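Local coordinates for TRAP dicarboxylate transporter, DctP subunit (Chromohalobacter salexigens, PDB 4P1L), which binds D-glucuronate in the periplasm and probably delivers it to a TRAP permease for transport into the cytoplasm, at residues S147-D152 with Q195-G200. Residues are numbered along the deposited sequence; the frame is centred on the assembly and turned at random.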
loop_
_atom_site.group_PDB
_atom_site.type_symbol
_atom_site.label_atom_id
_atom_site.label_comp_id
_atom_site.label_asym_id
_atom_site.label_seq_id
_atom_site.Cartn_x
_atom_site.Cartn_y
_atom_site.Cartn_z
ATOM N N SER A 147 -10.995 -0.988 1.749
ATOM C CA SER A 147 -12.420 -0.678 1.820
ATOM C C SER A 147 -12.730 0.324 2.923
ATOM O O SER A 147 -11.968 0.475 3.901
ATOM C CB SER A 147 -13.227 -1.967 2.042
ATOM O OG SER A 147 -13.141 -2.811 0.915
ATOM N N LEU A 148 -13.867 0.994 2.776
ATOM C CA LEU A 148 -14.315 2.010 3.725
ATOM C C LEU A 148 -14.799 1.425 5.031
ATOM O O LEU A 148 -15.593 0.476 5.050
ATOM C CB LEU A 148 -15.503 2.806 3.173
ATOM C CG LEU A 148 -15.341 3.805 2.055
ATOM C CD1 LEU A 148 -16.736 4.277 1.580
ATOM C CD2 LEU A 148 -14.503 4.981 2.516
ATOM N N TYR A 149 -14.381 2.039 6.124
ATOM C CA TYR A 149 -15.021 1.777 7.397
ATOM C C TYR A 149 -15.359 3.055 8.138
ATOM O O TYR A 149 -14.657 4.049 7.991
ATOM C CB TYR A 149 -14.169 0.865 8.264
ATOM C CG TYR A 149 -12.690 1.192 8.368
ATOM C CD1 TYR A 149 -12.200 2.050 9.356
ATOM C CD2 TYR A 149 -11.776 0.580 7.529
ATOM C CE1 TYR A 149 -10.837 2.276 9.485
ATOM C CE2 TYR A 149 -10.409 0.808 7.649
ATOM C CZ TYR A 149 -9.942 1.669 8.609
ATOM O OH TYR A 149 -8.574 1.870 8.712
ATOM N N ASN A 150 -16.436 3.033 8.910
ATOM C CA ASN A 150 -16.906 4.233 9.595
ATOM C C ASN A 150 -17.664 3.888 10.864
ATOM O O ASN A 150 -17.935 2.721 11.159
ATOM C CB ASN A 150 -17.742 5.147 8.683
ATOM C CG ASN A 150 -19.172 4.660 8.490
ATOM O OD1 ASN A 150 -20.097 5.176 9.099
ATOM N ND2 ASN A 150 -19.350 3.687 7.627
ATOM N N THR A 151 -17.954 4.921 11.628
ATOM C CA THR A 151 -18.529 4.751 12.951
ATOM C C THR A 151 -20.048 4.795 12.970
ATOM O O THR A 151 -20.642 4.582 14.030
ATOM C CB THR A 151 -18.058 5.884 13.890
ATOM O OG1 THR A 151 -18.496 7.140 13.363
ATOM C CG2 THR A 151 -16.565 5.885 14.044
ATOM N N ASP A 152 -20.675 5.101 11.834
ATOM C CA ASP A 152 -22.083 5.517 11.824
ATOM C C ASP A 152 -23.086 4.550 11.169
ATOM O O ASP A 152 -24.114 4.234 11.767
ATOM C CB ASP A 152 -22.212 6.902 11.198
ATOM C CG ASP A 152 -23.601 7.489 11.385
ATOM O OD1 ASP A 152 -23.830 8.143 12.425
ATOM O OD2 ASP A 152 -24.467 7.282 10.498
ATOM N N GLN A 195 -6.750 7.249 17.396
ATOM C CA GLN A 195 -7.188 8.262 18.357
ATOM C C GLN A 195 -8.149 9.222 17.683
ATOM O O GLN A 195 -9.076 9.713 18.321
ATOM C CB GLN A 195 -6.003 9.039 18.947
ATOM C CG GLN A 195 -5.122 8.245 19.921
ATOM C CD GLN A 195 -5.883 7.657 21.115
ATOM O OE1 GLN A 195 -6.856 8.235 21.601
ATOM N NE2 GLN A 195 -5.436 6.484 21.579
ATOM N N SER A 196 -7.927 9.505 16.395
ATOM C CA SER A 196 -8.781 10.446 15.688
ATOM C C SER A 196 -10.218 9.906 15.539
ATOM O O SER A 196 -11.198 10.651 15.665
ATOM C CB SER A 196 -8.160 10.806 14.340
ATOM O OG SER A 196 -8.856 11.877 13.738
ATOM N N LEU A 197 -10.345 8.613 15.265
ATOM C CA LEU A 197 -11.644 7.944 15.322
ATOM C C LEU A 197 -12.243 7.981 16.730
ATOM O O LEU A 197 -13.427 8.267 16.908
ATOM C CB LEU A 197 -11.509 6.485 14.883
ATOM C CG LEU A 197 -11.250 6.243 13.395
ATOM C CD1 LEU A 197 -10.818 4.811 13.197
ATOM C CD2 LEU A 197 -12.473 6.549 12.522
ATOM N N LYS A 198 -11.422 7.671 17.726
ATOM C CA LYS A 198 -11.895 7.612 19.113
ATOM C C LYS A 198 -12.487 8.955 19.556
ATOM O O LYS A 198 -13.526 9.009 20.218
ATOM C CB LYS A 198 -10.735 7.213 20.030
ATOM C CG LYS A 198 -11.129 6.449 21.295
ATOM C CD LYS A 198 -9.880 5.827 21.938
ATOM C CE LYS A 198 -9.858 5.990 23.463
ATOM N NZ LYS A 198 -10.788 5.059 24.159
ATOM N N THR A 199 -11.831 10.041 19.171
ATOM C CA THR A 199 -12.250 11.380 19.587
ATOM C C THR A 199 -13.284 12.039 18.674
ATOM O O THR A 199 -13.733 13.149 18.956
ATOM C CB THR A 199 -11.051 12.328 19.702
ATOM O OG1 THR A 199 -10.428 12.494 18.425
ATOM C CG2 THR A 199 -10.048 11.794 20.715
ATOM N N GLY A 200 -13.649 11.374 17.578
ATOM C CA GLY A 200 -14.700 11.873 16.716
ATOM C C GLY A 200 -14.282 12.928 15.723
ATOM O O GLY A 200 -15.121 13.459 15.003
#
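Leu-197, near the end of helix 193-198, packs against Tyr-149 and Thr-151 beside an inner strand of a four-stranded mixed sheet in this family 7 solute-binding protein. The contact is small and purely apolar. The two branches of Leu-197 divide the work: CD1, anti to CA (chi2 166°), meets the edge of the Tyr-149 ring, near its plane and 4.5 Å from CE1, while CD2 lies 4.4 Å from Thr-151 CG2. A forked leucine suits this place because it can touch ring and threonine methyl at once; Val-220 also touches it.

Tyrosine pairs this apolar edge with a hydroxyl that reaches His-217 ND1 in a hydrogen bond. Its side chain also touches Asn-207, which binds D-glucuronate, consistent with a second-shell place for the ring behind the sugar site.

Turns finish both segments. Asn-150 has a short side-chain carbonyl suited to an Asx turn, its OD1 taking the Asp-152 N-H at 2.8 Å, with the donor 46° above the carbonyl plane. Gly-200 follows the helix in a Schellman motif, its positive phi of 82° easy for glycine. The Thr-199 hydroxyl can fold back four residues: Gln-195 O is gripped from opposite faces by Thr-199 N, 2.9 Å away, and Thr-199 OG1, at 3.1 Å.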